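Local atomic coordinates of 457aa long hypothetical protein (Pyrococcus horikoshii, PDB entry 2CSU), a protein that is of unknown function but joins a Rossmann-type CoA-binding domain to two domains of the succinyl-CoA synthetase superfamily. Residues G175-F179 with L197-D203; A285-P291 with A443-A448; I298-A302 with Y356-A360; D277-S281 with Y431-D436; D189-E195 with K218-V222. All coordinates share one frame; numbering follows the deposited sequence.

Contacts 1 to 4 are buried, while contact 5 is only partly so. Contacts 1 and 5 interlock within one flavodoxin-like domain: strand 175-181 leads to helix 190-197, whose end runs into the loop of contact 1. Contacts 2 and 4 both use helix 434-450, one near its C-terminal end and one at its first turn, and they touch through Ala285 and Tyr431. Contact 4 also meets contact 1, where Leu280 packs on Phe176. Contact 3 lies apart, about 42 Å from contact 5 between centres. Chemistry varies with place. Contacts 1 and 4 are largely polar, contacts 2 and 3 mostly apolar, and contact 5 is apolar inside, with a salt bridge on its flank.

Contact 1. Residues G175-F179 with L197-D203; sequences GFSKF and LADTEED
Asp203 holds its carboxylate between Ser177 and Lys178, and each of its oxygens has a partner on strand 175-181. The setting is a beta-alpha-beta crossover of the flavodoxin-like domain. Strand 175-181 leads into helix 190-197, and the loop 197-203 brings the chain back to strand 205-210. Strand 152-156 lies between the two strands, and its Ala153 touches both Ser177 and Asp203.

Lys178 runs across the Asp203 side chain at about a right angle. Its chain is extended as far as CE, then bends (chi4 74°), which turns NZ onto OD2. The salt bridge from Lys178 NZ to Asp203 OD2 is 2.7 Å and uses the syn lone pair. Thr200 OG1 takes the anti lone pair of the same Asp203 OD2 at 2.5 Å. Two donors therefore grip one oxygen and fix the rotation of the carboxylate. The other oxygen, Asp203 OD1, accepts from Ser177 OG at 2.5 Å, on the anti side and 27° out of the carboxylate plane. The lysine probably balances the charge of this buried acid. Lys230 NZ holds the loop by hydrogen bonds to the carbonyls of Leu197, Thr200 and Asp203. The aliphatic part of Lys178 is also packed: its CD lies 3.8 Å from Leu197 CD2.

Contact 2. Residues A285-P291 with A443-A448; sequences AFSQPLP and ALVEQA
Leu444 pushes its branched end into the bend of the loop 285-291. Its CG stands anti to its own carbonyl carbon (chi1 -83°), which carries the two methyls off the helix and into the loop. CD2 does most of the touching. It lies 3.6 Å from Ala285 O and also 3.6 Å from Pro289 O, so it is held between two backbone carbonyls. Leu290 CD2 approaches the same methyl, Leu444 CD2, at 4.0 Å.

Phe286 packs beside Leu444, against Ala443 and Gln447. The ring edge meets Gln447: Phe286 CE1 is 3.4 Å from Gln447 CB, which lies near the ring plane. Gln447 leaves the helix with CG anti to its backbone N (chi1 174°) and then bends at chi2. Its amide plane stands 88° from the Phe286 ring. The amide itself serves another part of the fold, since NE2 bonds to Thr227 O.

The contact ties a connection to the last helix of the model. The loop 285-291 runs from helix 276-283 to strand 295-300, the first strand of the Ligase-CoA domain's sheet, and it passes along one side of helix 434-450 on the way. Gln288 anchors the loop on another side, with bonds to Val406 N and Gly427 O.

At the far end, Pro291 turns the CG-CD side of its ring to the helix. Its CD rests 3.4 Å from Leu444 O, a carbonyl already used by Ala448 N. Its CG touches Val445 CG2 at 4.0 Å. The Pro291 carbonyl oxygen comes to 3.5 Å from the Ala448 CB.

Contact 3. Residues I298-A302 with Y356-A360; sequences IMTNA and YYRTA
The Tyr356 hydroxyl lies against Asn301 and is fixed by a hydrogen bond to the carbonyl oxygen of Ile375. Tyr356 OH is 3.2 Å from Asn301 CB, which sits at the ring edge near the ring plane. The contact belongs to a beta-alpha-beta crossover of the Ligase-CoA domain. Helix 353-365 joins strand 344-346 to strand 371-377 and packs over strand 295-300, which lies between those two in the sheet. The helix runs nearly antiparallel to the strand (168°), with the axes 9.7 Å apart.

The amide of Asn301 and the ring of Tyr356 cross with their planes 71° apart. The two polar ends do not bond to each other. Both are fastened to strand 371-377 instead, as Asn301 ND2 bonds to Val377 O. The next residue, Ala302, is the N-cap of helix 303-314 and packs on Ala160 of the second subunit.

Met299, present as selenomethionine, points from the strand to the helix and makes the most extensive contact of the residues here. Its CG lies between the backbone N and carbonyl carbon (chi1 44°), and the chain then goes straight to SE before the terminal methyl turns aside. CE comes obliquely to the Tyr356 ring, 3.8 Å from CD2, and lies 3.7 Å from Tyr356 O. Ile393 of helix 388-400 also touches both Met299 and Tyr356. Near the base of the side chain, Met299 CB meets Thr359 CG2 at 4.1 Å. Further out, its SE rests 3.6 Å from Ala360 CB.

Contact 4. Residues D277-S281 with Y431-D436; sequences DEMLS and YERPED
Helix 276-283 lies beside the first turn of helix 434-450, and the backbones come nearest at Ser281 and Asp436, with CA atoms 5.7 Å apart. Tyr431, just ahead of that turn, bonds to the first helix. Its OH donates to Ser281 O at 2.7 Å. The hydroxyl meets the oxygen on a lone pair, in the carbonyl plane. The ring passes obliquely by the serine, with CE2 3.5 Å from Ser281 CB. Asp436 O lies over one face of the Tyr431 ring, toward the rim, and Arg284 makes a cation-pi contact with the same ring.

The contact joins two domains of the succinyl-CoA synthetase superfamily: helix 276-283 belongs to the flavodoxin-like one, and helix 434-450, with the short strand 430-431 before it, to the Ligase-CoA domain. A salt-bridge network lies beside the tyrosine bond. The extended chain of Arg433, the N-cap residue, places its guanidinium beside both acids. NH1 donates to Asp436 OD1 at 3.0 Å, fairly straight (158°) and in the guanidinium plane. Asp277 is held differently. Its OD1 is 3.3 Å from Arg433 NH1, its OD2 lies over the guanidinium face, and the two planes are 57° apart.

Asp277 OD1 and Asp436 OD1 are 3.8 Å apart, and the shared arginine probably offsets their charges. Lys168 gives Asp277 OD1 a second partner. Across the dimer the pairing is reciprocal: Arg433 NE bridges to Asp277 OD2 of the second subunit, and Asp277 OD2 to Arg433 NH1 of that subunit.

Contact 5. Residues D189-E195 with K218-V222; sequences DFAELME and KFMEV
Val222 is the bump that sits in the surface groove of helix 190-197 lined by Ala191, Met194 and Glu195. Its CG1 settles 3.6 Å from Ala191 O and 3.8 Å from Met194 CB, while its CG2 presses on Glu195 CG at 3.8 Å. The small Ala191 forms the floor of a shallow hollow. The extended Lys218 chain lies along it, its CE 3.9 Å from Ala191 CB. These are neighbouring helices on one face of the flavodoxin-like domain, linked through strand 205-210. They run nearly parallel (18°) with axes 9.0 Å apart.

Closer to the sheet, the Phe219 ring packs against both Phe190 and Met194. Its CE1 meets Phe190 CB at 3.4 Å, and Phe190 CB lies at the edge of the Phe219 ring. The two rings stand steeply to each other (84°). Met194, a selenomethionine here, bends at chi3. Its CE makes a CH-pi contact over one Phe219 face, 4.0 Å from the centroid, and its SE, over the same ring, makes a Met-aromatic one. Both phenylalanines also press on Leu208 and Ile210 of strand 205-210.

On the outer flank, Lys218 NZ reaches Glu192 OE2 at 2.8 Å. Arg123 holds the other oxygen, OE1, so Glu192 probably stays ionised and shares its charge between two bases, outside an otherwise apolar seam.

Contact 1. Residues G175-F179 with L197-D203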
# COMPACT_ATOMS: atom_id res chain seq x y z
N GLY A 175 6.56 10.01 8.36
CA GLY A 175 6.17 11.38 8.61
C GLY A 175 6.88 12.40 7.74
O GLY A 175 7.70 12.07 6.89
N PHE A 176 6.55 13.65 7.97
CA PHE A 176 7.13 14.74 7.22
C PHE A 176 7.74 15.72 8.20
O PHE A 176 7.29 15.84 9.34
CB PHE A 176 6.05 15.48 6.43
CG PHE A 176 5.33 14.61 5.43
CD1 PHE A 176 6.00 14.09 4.34
CD2 PHE A 176 3.96 14.38 5.56
CE1 PHE A 176 5.31 13.34 3.37
CE2 PHE A 176 3.27 13.64 4.62
CZ PHE A 176 3.94 13.11 3.52
N SER A 177 8.77 16.42 7.75
CA SER A 177 9.40 17.44 8.57
C SER A 177 8.46 18.64 8.43
O SER A 177 7.98 19.20 9.42
CB SER A 177 10.78 17.78 8.01
OG SER A 177 10.77 17.78 6.59
N LYS A 178 8.17 19.02 7.19
CA LYS A 178 7.28 20.15 6.94
C LYS A 178 6.25 19.80 5.87
O LYS A 178 6.49 18.93 5.03
CB LYS A 178 8.07 21.37 6.49
CG LYS A 178 9.21 21.75 7.40
CD LYS A 178 9.88 23.02 6.92
CE LYS A 178 10.74 23.65 8.01
NZ LYS A 178 12.01 22.92 8.27
N PHE A 179 5.11 20.46 5.94
CA PHE A 179 4.01 20.27 5.00
C PHE A 179 3.46 21.61 4.52
O PHE A 179 3.15 22.50 5.30
CB PHE A 179 2.91 19.46 5.69
CG PHE A 179 1.68 19.43 4.83
CD1 PHE A 179 1.55 18.44 3.85
CD2 PHE A 179 0.68 20.36 5.02
CE1 PHE A 179 0.41 18.39 3.07
CE2 PHE A 179 -0.47 20.30 4.23
CZ PHE A 179 -0.61 19.32 3.25
N LEU A 197 14.00 25.67 1.74
CA LEU A 197 14.22 24.30 2.18
C LEU A 197 15.61 23.77 1.85
O LEU A 197 16.08 22.81 2.46
CB LEU A 197 13.15 23.39 1.58
CG LEU A 197 11.72 23.56 2.11
CD1 LEU A 197 10.74 22.80 1.23
CD2 LEU A 197 11.66 23.04 3.55
N ALA A 198 16.26 24.38 0.87
CA ALA A 198 17.59 23.95 0.48
C ALA A 198 18.59 24.03 1.64
O ALA A 198 19.55 23.26 1.68
CB ALA A 198 18.10 24.79 -0.69
N ASP A 199 18.35 24.93 2.60
CA ASP A 199 19.29 25.09 3.71
C ASP A 199 18.91 24.63 5.11
O ASP A 199 19.77 24.61 6.00
CB ASP A 199 19.74 26.56 3.78
CG ASP A 199 20.55 26.97 2.57
OD1 ASP A 199 21.40 26.16 2.13
OD2 ASP A 199 20.33 28.08 2.05
N THR A 200 17.66 24.26 5.33
CA THR A 200 17.31 23.79 6.66
C THR A 200 18.05 22.48 6.90
O THR A 200 18.64 21.92 5.98
CB THR A 200 15.79 23.53 6.78
OG1 THR A 200 15.33 22.84 5.62
CG2 THR A 200 15.03 24.84 6.94
N GLU A 201 18.03 21.99 8.13
CA GLU A 201 18.73 20.73 8.37
C GLU A 201 17.76 19.56 8.55
O GLU A 201 18.08 18.40 8.33
CB GLU A 201 19.59 20.89 9.63
CG GLU A 201 20.94 21.55 9.34
CD GLU A 201 21.86 21.34 10.51
OE1 GLU A 201 21.76 20.30 11.16
OE2 GLU A 201 22.68 22.22 10.78
N GLU A 202 16.54 19.90 9.01
CA GLU A 202 15.56 18.86 9.28
C GLU A 202 14.99 18.27 8.00
O GLU A 202 14.58 17.11 7.94
CB GLU A 202 14.43 19.48 10.12
CG GLU A 202 14.84 19.70 11.58
CD GLU A 202 15.41 21.09 11.74
OE1 GLU A 202 16.18 21.51 10.88
OE2 GLU A 202 15.07 21.74 12.72
N ASP A 203 14.94 19.11 6.95
CA ASP A 203 14.44 18.63 5.67
C ASP A 203 15.54 17.95 4.85
O ASP A 203 16.40 18.60 4.26
CB ASP A 203 13.86 19.82 4.90
CG ASP A 203 12.86 20.55 5.78
OD1 ASP A 203 11.77 20.00 5.98
OD2 ASP A 203 13.18 21.63 6.26

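Contact 2. Residues A285-P291 with A443-A448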
# COMPACT_ATOMS: atom_id res chain seq x y z
N ALA A 285 13.94 7.96 1.54
CA ALA A 285 15.09 7.07 1.52
C ALA A 285 16.39 7.83 1.79
O ALA A 285 17.47 7.26 1.93
CB ALA A 285 15.16 6.42 0.14
N PHE A 286 16.27 9.17 1.83
CA PHE A 286 17.46 9.96 2.07
C PHE A 286 17.75 10.13 3.56
O PHE A 286 18.36 11.09 4.00
CB PHE A 286 17.25 11.34 1.42
CG PHE A 286 17.25 11.20 -0.07
CD1 PHE A 286 18.46 11.14 -0.76
CD2 PHE A 286 16.05 11.15 -0.76
CE1 PHE A 286 18.45 11.03 -2.14
CE2 PHE A 286 16.06 11.04 -2.15
CZ PHE A 286 17.26 10.97 -2.84
N SER A 287 17.23 9.16 4.34
CA SER A 287 17.66 9.06 5.73
C SER A 287 18.97 8.29 5.83
O SER A 287 19.60 8.17 6.87
CB SER A 287 16.56 8.33 6.51
OG SER A 287 16.97 6.98 6.76
N GLN A 288 19.35 7.72 4.67
CA GLN A 288 20.61 6.98 4.58
C GLN A 288 21.62 7.73 3.70
O GLN A 288 21.31 8.72 3.05
CB GLN A 288 20.31 5.61 3.97
CG GLN A 288 19.38 4.77 4.84
CD GLN A 288 20.21 3.95 5.80
OE1 GLN A 288 21.20 3.32 5.46
NE2 GLN A 288 19.74 3.97 7.07
N PRO A 289 22.87 7.25 3.73
CA PRO A 289 23.94 7.84 2.93
C PRO A 289 23.71 7.61 1.44
O PRO A 289 23.17 6.60 1.01
CB PRO A 289 25.26 7.20 3.36
CG PRO A 289 24.94 6.48 4.67
CD PRO A 289 23.39 6.12 4.49
N LEU A 290 24.34 8.45 0.62
CA LEU A 290 24.37 8.22 -0.82
C LEU A 290 25.39 7.14 -1.22
O LEU A 290 26.53 7.16 -0.76
CB LEU A 290 24.66 9.54 -1.54
CG LEU A 290 23.65 10.66 -1.20
CD1 LEU A 290 24.04 11.96 -1.88
CD2 LEU A 290 22.25 10.24 -1.64
N PRO A 291 24.97 6.19 -2.08
CA PRO A 291 25.81 5.09 -2.56
C PRO A 291 26.94 5.55 -3.48
O PRO A 291 26.75 6.47 -4.29
CB PRO A 291 24.81 4.20 -3.27
CG PRO A 291 23.86 5.21 -3.87
CD PRO A 291 23.64 6.14 -2.71
N ALA A 443 16.16 6.09 -6.24
CA ALA A 443 16.31 7.50 -5.88
C ALA A 443 17.67 7.80 -5.27
O ALA A 443 18.24 8.86 -5.52
CB ALA A 443 15.19 7.92 -4.91
N LEU A 444 18.21 6.86 -4.50
CA LEU A 444 19.52 7.04 -3.87
C LEU A 444 20.66 7.08 -4.90
O LEU A 444 21.57 7.90 -4.80
CB LEU A 444 19.77 5.94 -2.83
CG LEU A 444 19.15 6.13 -1.42
CD1 LEU A 444 19.03 4.80 -0.69
CD2 LEU A 444 20.01 7.11 -0.62
N VAL A 445 20.60 6.20 -5.89
CA VAL A 445 21.65 6.18 -6.91
C VAL A 445 21.58 7.43 -7.78
O VAL A 445 22.60 8.08 -8.02
CB VAL A 445 21.56 4.91 -7.80
CG1 VAL A 445 22.50 5.02 -8.99
CG2 VAL A 445 21.94 3.70 -6.99
N GLU A 446 20.38 7.79 -8.23
CA GLU A 446 20.21 8.98 -9.07
C GLU A 446 20.69 10.25 -8.38
O GLU A 446 21.31 11.11 -9.01
CB GLU A 446 18.76 9.14 -9.50
CG GLU A 446 18.45 8.63 -10.90
CD GLU A 446 19.15 9.43 -12.00
OE1 GLU A 446 19.21 8.93 -13.15
OE2 GLU A 446 19.62 10.55 -11.73
N GLN A 447 20.40 10.39 -7.09
CA GLN A 447 20.86 11.60 -6.42
C GLN A 447 22.38 11.62 -6.25
O GLN A 447 23.02 12.67 -6.21
CB GLN A 447 20.17 11.67 -5.05
CG GLN A 447 20.67 12.84 -4.19
CD GLN A 447 20.27 14.15 -4.84
OE1 GLN A 447 19.64 14.21 -5.88
NE2 GLN A 447 20.70 15.24 -4.17
N ALA A 448 22.96 10.42 -6.11
CA ALA A 448 24.41 10.32 -6.09
C ALA A 448 24.99 10.85 -7.40
O ALA A 448 26.01 11.51 -7.44
CB ALA A 448 24.79 8.85 -5.90

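Contact 3. Residues I298-A302 with Y356-A360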
# COMPACT_ATOMS: atom_id res chain seq x y z
N ILE A 298 21.43 -8.04 -2.16
CA ILE A 298 20.13 -8.40 -1.62
C ILE A 298 20.26 -9.58 -0.66
O ILE A 298 20.80 -10.63 -1.02
CB ILE A 298 19.16 -8.86 -2.73
CG1 ILE A 298 18.92 -7.73 -3.74
CG2 ILE A 298 17.85 -9.30 -2.10
CD1 ILE A 298 18.19 -8.20 -4.99
N MSE A 299 19.79 -9.40 0.58
CA MSE A 299 19.79 -10.50 1.55
C MSE A 299 18.32 -10.75 1.91
O MSE A 299 17.55 -9.80 2.11
CB MSE A 299 20.65 -10.16 2.78
CG MSE A 299 20.48 -8.76 3.37
SE MSE A 299 21.63 -8.44 4.76
CE MSE A 299 20.73 -9.14 5.98
N THR A 300 17.92 -12.01 2.00
CA THR A 300 16.52 -12.31 2.29
C THR A 300 16.33 -13.67 2.97
O THR A 300 17.23 -14.53 2.92
CB THR A 300 15.69 -12.32 0.98
OG1 THR A 300 14.31 -12.55 1.28
CG2 THR A 300 16.16 -13.45 0.05
N ASN A 301 15.16 -13.86 3.58
CA ASN A 301 14.83 -15.13 4.23
C ASN A 301 13.74 -15.82 3.42
O ASN A 301 13.22 -16.86 3.81
CB ASN A 301 14.37 -14.90 5.68
CG ASN A 301 13.00 -14.25 5.79
OD1 ASN A 301 12.55 -13.53 4.90
ND2 ASN A 301 12.33 -14.51 6.92
N ALA A 302 13.41 -15.23 2.28
CA ALA A 302 12.38 -15.75 1.39
C ALA A 302 12.76 -15.50 -0.07
O ALA A 302 12.97 -14.36 -0.48
CB ALA A 302 11.05 -15.07 1.69
N TYR A 356 20.86 -12.80 10.32
CA TYR A 356 20.72 -11.49 9.67
C TYR A 356 21.91 -10.58 10.01
O TYR A 356 22.45 -9.88 9.16
CB TYR A 356 19.42 -10.85 10.15
CG TYR A 356 18.32 -11.14 9.19
CD1 TYR A 356 17.66 -12.37 9.25
CD2 TYR A 356 17.93 -10.19 8.25
CE1 TYR A 356 16.60 -12.63 8.39
CE2 TYR A 356 16.88 -10.46 7.38
CZ TYR A 356 16.22 -11.68 7.44
OH TYR A 356 15.16 -11.95 6.59
N TYR A 357 22.29 -10.58 11.30
CA TYR A 357 23.44 -9.77 11.72
C TYR A 357 24.69 -10.14 10.91
O TYR A 357 25.33 -9.30 10.29
CB TYR A 357 23.68 -10.02 13.21
CG TYR A 357 25.10 -9.72 13.57
CD1 TYR A 357 25.56 -8.41 13.56
CD2 TYR A 357 25.96 -10.75 13.97
CE1 TYR A 357 26.86 -8.12 13.95
CE2 TYR A 357 27.27 -10.46 14.35
CZ TYR A 357 27.71 -9.15 14.33
OH TYR A 357 29.02 -8.86 14.66
N ARG A 358 25.06 -11.41 10.94
CA ARG A 358 26.27 -11.84 10.25
C ARG A 358 26.27 -11.56 8.75
O ARG A 358 27.23 -11.02 8.22
CB ARG A 358 26.51 -13.34 10.49
CG ARG A 358 26.99 -13.67 11.90
CD ARG A 358 27.20 -15.17 12.07
NE ARG A 358 28.54 -15.60 11.69
CZ ARG A 358 28.98 -16.85 11.83
NH1 ARG A 358 28.17 -17.77 12.34
NH2 ARG A 358 30.22 -17.17 11.49
N THR A 359 25.19 -11.95 8.08
CA THR A 359 25.10 -11.74 6.64
C THR A 359 25.17 -10.25 6.24
O THR A 359 25.84 -9.90 5.27
CB THR A 359 23.80 -12.35 6.08
OG1 THR A 359 23.77 -13.75 6.35
CG2 THR A 359 23.72 -12.13 4.58
N ALA A 360 24.48 -9.40 6.99
CA ALA A 360 24.47 -7.96 6.70
C ALA A 360 25.88 -7.38 6.85
O ALA A 360 26.33 -6.60 6.01
CB ALA A 360 23.50 -7.25 7.63

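Contact 4. Residues D277-S281 with Y431-D436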
# COMPACT_ATOMS: atom_id res chain seq x y z
N ASP A 277 2.92 6.49 -3.80
CA ASP A 277 3.86 5.60 -3.15
C ASP A 277 5.30 5.74 -3.62
O ASP A 277 6.21 5.66 -2.80
CB ASP A 277 3.38 4.15 -3.27
CG ASP A 277 2.51 3.74 -2.08
OD1 ASP A 277 3.04 3.73 -0.95
OD2 ASP A 277 1.31 3.44 -2.25
N GLU A 278 5.50 5.96 -4.91
CA GLU A 278 6.86 6.13 -5.42
C GLU A 278 7.44 7.42 -4.88
O GLU A 278 8.59 7.46 -4.46
CB GLU A 278 6.88 6.18 -6.95
CG GLU A 278 6.45 4.88 -7.63
CD GLU A 278 6.67 4.93 -9.15
OE1 GLU A 278 7.13 5.97 -9.67
OE2 GLU A 278 6.37 3.91 -9.82
N MSE A 279 6.65 8.49 -4.93
CA MSE A 279 7.07 9.81 -4.45
C MSE A 279 7.54 9.69 -2.99
O MSE A 279 8.61 10.16 -2.63
CB MSE A 279 5.90 10.82 -4.55
CG MSE A 279 6.23 12.27 -4.09
SE MSE A 279 4.80 13.41 -3.83
CE MSE A 279 4.03 12.59 -2.42
N LEU A 280 6.71 9.07 -2.16
CA LEU A 280 7.01 8.89 -0.75
C LEU A 280 8.17 7.93 -0.52
O LEU A 280 9.02 8.18 0.32
CB LEU A 280 5.79 8.36 -0.02
CG LEU A 280 4.56 9.27 0.05
CD1 LEU A 280 3.37 8.48 0.54
CD2 LEU A 280 4.84 10.46 0.95
N SER A 281 8.18 6.83 -1.27
CA SER A 281 9.22 5.83 -1.11
C SER A 281 10.58 6.39 -1.49
O SER A 281 11.59 6.11 -0.83
CB SER A 281 8.91 4.59 -1.95
OG SER A 281 7.61 4.08 -1.69
N TYR A 431 10.24 -0.72 3.80
CA TYR A 431 9.14 -0.83 2.87
C TYR A 431 8.42 -2.16 2.98
O TYR A 431 8.93 -3.09 3.57
CB TYR A 431 9.67 -0.61 1.45
CG TYR A 431 10.40 0.71 1.33
CD1 TYR A 431 11.73 0.83 1.75
CD2 TYR A 431 9.76 1.84 0.84
CE1 TYR A 431 12.39 2.07 1.70
CE2 TYR A 431 10.41 3.07 0.79
CZ TYR A 431 11.72 3.18 1.21
OH TYR A 431 12.34 4.40 1.14
N GLU A 432 7.23 -2.23 2.39
CA GLU A 432 6.43 -3.44 2.44
C GLU A 432 6.21 -3.99 1.04
O GLU A 432 5.59 -5.04 0.87
CB GLU A 432 5.08 -3.13 3.14
CG GLU A 432 4.09 -4.29 3.20
CD GLU A 432 3.13 -4.21 4.40
OE1 GLU A 432 2.05 -4.84 4.35
OE2 GLU A 432 3.46 -3.51 5.39
N ARG A 433 6.74 -3.28 0.04
CA ARG A 433 6.59 -3.67 -1.36
C ARG A 433 7.91 -3.76 -2.12
O ARG A 433 8.79 -2.93 -1.96
CB ARG A 433 5.72 -2.67 -2.12
CG ARG A 433 4.34 -2.41 -1.53
CD ARG A 433 3.56 -1.51 -2.47
NE ARG A 433 2.20 -1.31 -2.01
CZ ARG A 433 1.83 -0.36 -1.14
NH1 ARG A 433 2.73 0.48 -0.65
NH2 ARG A 433 0.55 -0.27 -0.77
N PRO A 434 8.05 -4.78 -2.98
CA PRO A 434 9.29 -4.89 -3.75
C PRO A 434 9.50 -3.64 -4.60
O PRO A 434 10.61 -3.13 -4.70
CB PRO A 434 9.05 -6.14 -4.59
CG PRO A 434 8.26 -6.99 -3.66
CD PRO A 434 7.25 -6.01 -3.10
N GLU A 435 8.42 -3.12 -5.19
CA GLU A 435 8.54 -1.93 -6.03
C GLU A 435 8.91 -0.68 -5.24
O GLU A 435 9.62 0.19 -5.75
CB GLU A 435 7.24 -1.68 -6.82
CG GLU A 435 5.97 -1.61 -5.98
CD GLU A 435 5.39 -2.97 -5.71
OE1 GLU A 435 6.18 -3.93 -5.52
OE2 GLU A 435 4.14 -3.08 -5.68
N ASP A 436 8.45 -0.61 -4.00
CA ASP A 436 8.74 0.55 -3.15
C ASP A 436 10.21 0.63 -2.75
O ASP A 436 10.83 1.69 -2.84
CB ASP A 436 7.86 0.50 -1.90
CG ASP A 436 6.41 0.90 -2.18
OD1 ASP A 436 5.61 0.98 -1.21
OD2 ASP A 436 6.07 1.14 -3.35

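Contact 5. Residues D189-E195 with K218-V222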
# COMPACT_ATOMS: atom_id res chain seq x y z
N ASP A 189 5.75 30.45 -3.96
CA ASP A 189 5.59 29.29 -4.83
C ASP A 189 6.62 28.20 -4.55
O ASP A 189 7.38 28.25 -3.58
CB ASP A 189 5.69 29.75 -6.29
CG ASP A 189 7.01 30.47 -6.51
OD1 ASP A 189 7.95 30.19 -5.77
OD2 ASP A 189 7.09 31.29 -7.42
N PHE A 190 6.61 27.19 -5.42
CA PHE A 190 7.53 26.06 -5.31
C PHE A 190 8.97 26.56 -5.22
O PHE A 190 9.72 26.17 -4.31
CB PHE A 190 7.42 25.15 -6.54
CG PHE A 190 6.16 24.35 -6.61
CD1 PHE A 190 5.83 23.45 -5.60
CD2 PHE A 190 5.30 24.47 -7.70
CE1 PHE A 190 4.67 22.68 -5.67
CE2 PHE A 190 4.15 23.71 -7.79
CZ PHE A 190 3.82 22.82 -6.77
N ALA A 191 9.35 27.41 -6.18
CA ALA A 191 10.72 27.93 -6.24
C ALA A 191 11.19 28.58 -4.95
O ALA A 191 12.27 28.27 -4.45
CB ALA A 191 10.83 28.92 -7.38
N GLU A 192 10.40 29.51 -4.44
CA GLU A 192 10.77 30.20 -3.22
C GLU A 192 10.84 29.21 -2.07
O GLU A 192 11.70 29.34 -1.20
CB GLU A 192 9.77 31.31 -2.91
CG GLU A 192 10.06 32.62 -3.68
CD GLU A 192 8.79 33.36 -4.08
OE1 GLU A 192 7.93 33.59 -3.21
OE2 GLU A 192 8.66 33.70 -5.28
N LEU A 193 9.96 28.22 -2.07
CA LEU A 193 9.96 27.23 -1.02
C LEU A 193 11.19 26.33 -1.12
O LEU A 193 11.81 26.01 -0.12
CB LEU A 193 8.68 26.41 -1.06
CG LEU A 193 7.46 27.13 -0.49
CD1 LEU A 193 6.24 26.24 -0.65
CD2 LEU A 193 7.68 27.47 1.00
N MSE A 194 11.55 25.94 -2.35
CA MSE A 194 12.71 25.10 -2.56
C MSE A 194 13.97 25.86 -2.17
O MSE A 194 14.93 25.26 -1.70
CB MSE A 194 12.82 24.64 -4.02
CG MSE A 194 11.90 23.48 -4.39
SE MSE A 194 11.86 23.05 -6.17
CE MSE A 194 11.60 24.50 -6.75
N GLU A 195 13.98 27.18 -2.38
CA GLU A 195 15.16 27.95 -2.01
C GLU A 195 15.32 27.91 -0.49
O GLU A 195 16.41 27.68 0.02
CB GLU A 195 15.04 29.41 -2.49
CG GLU A 195 15.33 29.59 -3.99
CD GLU A 195 15.13 31.03 -4.47
OE1 GLU A 195 14.07 31.63 -4.17
OE2 GLU A 195 16.04 31.56 -5.14
N LYS A 218 12.25 29.97 -13.56
CA LYS A 218 12.77 30.16 -12.21
C LYS A 218 12.81 28.82 -11.46
O LYS A 218 13.77 28.51 -10.75
CB LYS A 218 11.89 31.15 -11.45
CG LYS A 218 12.34 31.42 -10.03
CD LYS A 218 11.34 32.33 -9.30
CE LYS A 218 11.78 32.62 -7.86
NZ LYS A 218 10.77 33.44 -7.13
N PHE A 219 11.76 28.03 -11.64
CA PHE A 219 11.64 26.72 -11.00
C PHE A 219 12.82 25.82 -11.37
O PHE A 219 13.51 25.28 -10.49
CB PHE A 219 10.33 26.06 -11.44
CG PHE A 219 10.07 24.73 -10.77
CD1 PHE A 219 9.12 24.63 -9.75
CD2 PHE A 219 10.76 23.58 -11.17
CE1 PHE A 219 8.86 23.39 -9.13
CE2 PHE A 219 10.51 22.34 -10.56
CZ PHE A 219 9.56 22.25 -9.54
N MSE A 220 13.06 25.65 -12.66
CA MSE A 220 14.14 24.79 -13.12
C MSE A 220 15.53 25.23 -12.65
O MSE A 220 16.33 24.39 -12.24
CB MSE A 220 14.11 24.67 -14.64
CG MSE A 220 13.04 23.71 -15.17
SE MSE A 220 12.49 22.49 -13.93
CE MSE A 220 10.96 22.01 -14.61
N GLU A 221 15.81 26.53 -12.69
CA GLU A 221 17.11 27.00 -12.27
C GLU A 221 17.30 26.88 -10.76
O GLU A 221 18.40 26.65 -10.28
CB GLU A 221 17.34 28.45 -12.72
CG GLU A 221 18.77 28.93 -12.51
CD GLU A 221 19.81 28.02 -13.17
OE1 GLU A 221 19.78 27.85 -14.42
OE2 GLU A 221 20.67 27.47 -12.44
N VAL A 222 16.21 27.04 -10.00
CA VAL A 222 16.29 26.89 -8.55
C VAL A 222 16.49 25.40 -8.26
O VAL A 222 17.32 25.02 -7.44
CB VAL A 222 14.99 27.40 -7.86
CG1 VAL A 222 14.81 26.72 -6.51
CG2 VAL A 222 15.06 28.92 -7.67